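PDB 4IO2: glutamate receptor 1 from Adineta vaga, which binds L-glutamate in the ligand-binding domain that forms this chain and probably serves as a ligand-gated ion channel of the membrane. Local coordinates for residues R4-I8 with K51-V55; I109-K113 with L169-D175. All coordinates share one frame; numbering follows the deposited sequence. Where two conformers were deposited one is given.

Interaction 1. Residues R4-I8 with K51-V55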
# COMPACT_ATOMS: atom_id res chain seq x y z
N ARG A 4 -3.25 -0.52 -24.90
CA ARG A 4 -3.82 -1.68 -24.21
C ARG A 4 -3.03 -2.96 -24.49
O ARG A 4 -2.42 -3.13 -25.55
CB ARG A 4 -5.28 -1.89 -24.66
CG ARG A 4 -6.20 -0.71 -24.39
CD ARG A 4 -6.67 -0.68 -22.94
NE ARG A 4 -7.71 0.34 -22.75
CZ ARG A 4 -9.02 0.13 -22.93
NH1 ARG A 4 -9.47 -1.06 -23.29
NH2 ARG A 4 -9.88 1.14 -22.74
N LEU A 5 -3.08 -3.89 -23.53
CA LEU A 5 -2.35 -5.15 -23.62
C LEU A 5 -3.10 -6.24 -24.43
O LEU A 5 -2.56 -7.28 -24.69
CB LEU A 5 -1.98 -5.65 -22.23
CG LEU A 5 -0.72 -4.95 -21.68
CD1 LEU A 5 -0.54 -5.23 -20.19
CD2 LEU A 5 0.49 -5.49 -22.45
N LYS A 6 -4.34 -5.99 -24.86
CA LYS A 6 -5.10 -7.00 -25.60
C LYS A 6 -4.36 -7.51 -26.84
O LYS A 6 -3.97 -6.72 -27.69
CB LYS A 6 -6.46 -6.48 -26.01
CG LYS A 6 -7.32 -7.59 -26.64
CD LYS A 6 -8.75 -7.17 -26.86
CE LYS A 6 -9.50 -8.27 -27.57
NZ LYS A 6 -10.82 -7.77 -28.07
N GLY A 7 -4.19 -8.83 -26.92
CA GLY A 7 -3.51 -9.48 -28.02
C GLY A 7 -1.98 -9.46 -27.95
O GLY A 7 -1.32 -10.05 -28.81
N ILE A 8 -1.41 -8.77 -26.97
CA ILE A 8 0.04 -8.62 -26.87
C ILE A 8 0.59 -9.76 -26.04
O ILE A 8 -0.00 -10.13 -25.03
CB ILE A 8 0.39 -7.29 -26.16
CG1 ILE A 8 -0.19 -6.09 -26.94
CG2 ILE A 8 1.87 -7.17 -25.89
CD1 ILE A 8 0.32 -5.96 -28.36
N LYS A 51 -9.12 -10.55 -18.01
CA LYS A 51 -9.65 -9.19 -18.11
C LYS A 51 -8.98 -8.35 -19.20
O LYS A 51 -9.62 -7.52 -19.83
CB LYS A 51 -9.49 -8.45 -16.77
CG LYS A 51 -10.40 -8.94 -15.66
CD LYS A 51 -10.23 -8.13 -14.39
CE LYS A 51 -11.01 -6.81 -14.45
NZ LYS A 51 -11.81 -6.59 -13.21
N MET A 52 -7.70 -8.59 -19.44
CA MET A 52 -6.90 -7.72 -20.30
C MET A 52 -6.62 -8.30 -21.68
O MET A 52 -6.32 -7.55 -22.62
CB MET A 52 -5.58 -7.41 -19.60
CG MET A 52 -5.79 -6.67 -18.27
SD MET A 52 -4.24 -6.42 -17.39
CE MET A 52 -3.64 -5.15 -18.47
N GLY A 53 -6.69 -9.61 -21.80
CA GLY A 53 -6.56 -10.26 -23.10
C GLY A 53 -5.16 -10.36 -23.67
O GLY A 53 -5.01 -10.64 -24.85
N PHE A 54 -4.14 -10.20 -22.84
CA PHE A 54 -2.76 -10.46 -23.29
C PHE A 54 -2.53 -11.97 -23.41
O PHE A 54 -3.32 -12.78 -22.93
CB PHE A 54 -1.70 -9.81 -22.36
CG PHE A 54 -1.78 -10.23 -20.91
CD1 PHE A 54 -1.24 -11.43 -20.47
CD2 PHE A 54 -2.31 -9.36 -19.99
CE1 PHE A 54 -1.29 -11.77 -19.12
CE2 PHE A 54 -2.40 -9.71 -18.65
CZ PHE A 54 -1.87 -10.92 -18.22
N VAL A 55 -1.43 -12.33 -24.05
CA VAL A 55 -0.99 -13.71 -24.11
C VAL A 55 0.15 -13.86 -23.09
O VAL A 55 1.13 -13.12 -23.14
CB VAL A 55 -0.54 -14.09 -25.52
CG1 VAL A 55 -0.01 -15.51 -25.57
CG2 VAL A 55 -1.74 -13.95 -26.50

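Interaction 2. Residues I109-K113 with L169-D175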
# COMPACT_ATOMS: atom_id res chain seq x y z
N ILE A 109 10.88 -11.00 12.38
CA ILE A 109 12.02 -11.75 12.79
C ILE A 109 11.68 -13.25 12.90
O ILE A 109 10.72 -13.62 13.58
CB ILE A 109 12.54 -11.24 14.13
CG1 ILE A 109 12.94 -9.75 14.02
CG2 ILE A 109 13.72 -12.12 14.60
CD1 ILE A 109 13.15 -9.03 15.35
N LEU A 110 12.46 -14.09 12.21
CA LEU A 110 12.34 -15.57 12.16
C LEU A 110 13.42 -16.16 13.05
O LEU A 110 14.57 -15.77 12.97
CB LEU A 110 12.54 -16.06 10.71
CG LEU A 110 12.44 -17.57 10.46
CD1 LEU A 110 11.05 -18.06 10.68
CD2 LEU A 110 12.90 -17.94 9.02
N MET A 111 13.06 -17.19 13.82
CA MET A 111 14.00 -17.80 14.77
C MET A 111 13.53 -19.20 15.14
O MET A 111 12.39 -19.57 14.84
CB MET A 111 14.06 -16.95 16.03
CG MET A 111 12.77 -16.92 16.88
SD MET A 111 12.99 -15.91 18.38
CE MET A 111 11.62 -16.43 19.41
N ARG A 112 14.38 -19.97 15.81
CA ARG A 112 13.96 -21.24 16.40
C ARG A 112 12.99 -20.99 17.53
O ARG A 112 13.16 -20.04 18.33
CB ARG A 112 15.16 -21.96 17.00
CG ARG A 112 16.17 -22.46 15.99
CD ARG A 112 17.36 -23.14 16.75
NE ARG A 112 18.01 -22.22 17.71
CZ ARG A 112 18.93 -21.30 17.40
NH1 ARG A 112 19.31 -21.13 16.13
NH2 ARG A 112 19.44 -20.50 18.35
N LYS A 113 12.00 -21.88 17.64
CA LYS A 113 11.15 -21.88 18.84
C LYS A 113 11.98 -21.88 20.12
O LYS A 113 12.97 -22.58 20.19
CB LYS A 113 10.18 -23.05 18.81
CG LYS A 113 9.02 -22.74 17.98
CD LYS A 113 7.90 -23.74 18.15
CE LYS A 113 6.68 -23.32 17.36
NZ LYS A 113 5.59 -24.34 17.42
N LEU A 169 19.27 -21.71 10.77
CA LEU A 169 18.57 -21.59 12.03
C LEU A 169 18.49 -22.95 12.72
O LEU A 169 18.84 -23.07 13.89
CB LEU A 169 17.17 -21.06 11.79
CG LEU A 169 17.13 -19.54 11.57
CD1 LEU A 169 15.76 -19.16 11.01
CD2 LEU A 169 17.45 -18.80 12.87
N LEU A 170 18.06 -23.97 12.01
CA LEU A 170 17.87 -25.27 12.66
C LEU A 170 19.19 -25.86 13.11
O LEU A 170 19.20 -26.69 14.03
CB LEU A 170 17.15 -26.21 11.72
CG LEU A 170 15.69 -25.84 11.46
CD1 LEU A 170 15.17 -26.73 10.36
CD2 LEU A 170 14.80 -25.97 12.70
N ALA A 171 20.31 -25.46 12.52
CA ALA A 171 21.62 -26.01 12.86
C ALA A 171 22.35 -25.18 13.90
O ALA A 171 23.44 -25.57 14.33
CB ALA A 171 22.47 -26.16 11.62
N GLY A 172 21.74 -24.09 14.35
CA GLY A 172 22.31 -23.24 15.37
C GLY A 172 23.45 -22.35 14.90
O GLY A 172 24.21 -21.80 15.72
N ILE A 173 23.52 -22.10 13.59
CA ILE A 173 24.58 -21.26 13.04
C ILE A 173 24.20 -19.79 13.16
O ILE A 173 25.05 -18.92 13.34
CB ILE A 173 24.81 -21.57 11.56
CG1 ILE A 173 25.31 -23.00 11.40
CG2 ILE A 173 25.81 -20.61 10.95
CD1 ILE A 173 25.25 -23.52 9.99
N ILE A 174 22.91 -19.49 12.98
CA ILE A 174 22.41 -18.15 13.26
C ILE A 174 21.28 -18.22 14.27
O ILE A 174 20.68 -19.29 14.48
CB ILE A 174 21.92 -17.46 11.94
CG1 ILE A 174 20.86 -18.32 11.23
CG2 ILE A 174 23.12 -17.21 11.05
CD1 ILE A 174 20.29 -17.66 9.92
N ASP A 175 20.99 -17.10 14.90
CA ASP A 175 19.87 -17.05 15.86
C ASP A 175 18.62 -16.42 15.27
O ASP A 175 17.53 -16.72 15.74
CB ASP A 175 20.29 -16.27 17.11
CG ASP A 175 21.37 -16.98 17.92
OD1 ASP A 175 21.30 -18.22 18.03
OD2 ASP A 175 22.31 -16.25 18.33
O HOH W 1 16.88 -19.13 16.82

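Interaction 1. Residues R4-I8 with K51-V55
The Phe54 ring is approached obliquely by Leu5 CB and Ile8 O, whereas Met52 SD lies at its edge, in the ring plane. A chi1 of 57° at Phe54 brings the ring in beside Leu5. Its CB touches Ile8 O at 3.2 Å. Leu5 and Met52 lie alongside each other with their ends in one direction; the Met52 chain bends at its last torsion and brings CE to 3.5 Å from Leu5 CD1. Trp215 and Tyr217 also pack against Leu5.

Two backbone bonds fix the pairing: Gly7 N to Gly53 O, 2.9 Å and nearly straight at 171°, and Val55 N to Ile8 O, 2.8 Å. The type II beta turn from Leu5 to Ile8 closes with Ile8 N to Leu5 O at 3.0 Å and lays Lys6 CA 3.3 Å from Met52 O. Gly53, at positive phi, leaves helix 40-52. Because Val55 also bonds through its backbone to Leu10, two residues beyond Ile8, the pattern is that of parallel strands, here 9-14 and 55-60, joined by an elaborated beta-alpha-beta crossover of the periplasmic-binding-protein fold.

Interaction 2. Residues I109-K113 with L169-D175
Arg112 turns its guanidinium edge to three acceptors of 169-175. NH1 donates to Leu169 O at 3.0 Å and to Ile174 O at 2.8 Å, each in its carbonyl plane, and the Leu169 bond follows a lone pair. NH2 forms a salt bridge to Asp175 OD1 at 3.0 Å (N-H...O 166°). All three oxygens lie close to the guanidinium plane, but the carboxylate is turned 70° from it, and OD1 is met on its anti side. A bend at chi3 (-58°) turns NE and the guanidinium toward these oxygens. CD passes 3.2 Å from Leu169 O.

Water 1 sits over the centre of one guanidinium face and bridges the backbones, accepting from Arg112 N and donating to Asp175 O. Beside this polar cluster, Leu110 crosses Leu169 obliquely, CD2 to CD1 at 3.7 Å, while Met111 CB rests 3.5 Å from Asp175 O.

Further out, Arg132 pairs with Asp175 OD2 and also bonds Gly172 O, so the aspartate is held between two arginines, which would be expected to favour its ionised form. Leu169 O takes a second bond from the N of Gly172, a residue of positive phi that ends the helix in a Schellman motif. Arg112 thus bonds a carbonyl in the last turn of helix 162-170 and the loop beyond, tying both to strand 103-112 of the antiparallel sheet in the second lobe of the clamshell.

In the fold
Along the chain the contacts come one after the other, 4-55 and then 109-175, and they lie on opposite sides of its centre: their centres are about 45 Å apart, and their nearest atoms about 32 Å. Each joins the C-terminal end of a helix, 40-52 or 162-170, to a neighbouring chain segment, with a glycine at positive phi where the chain leaves helical geometry. In the clamshell of glutamate-receptor ligand-binding domains they are internal to different lobes, consistent with neither bridging the cleft where glutamate binds. Interaction 1 lies far from the glutamate site. Interaction 2 is nearer: the Leu110 side chain is about 9 Å from bound glutamate, and helix 162-170 begins at the pocket residue Arg162.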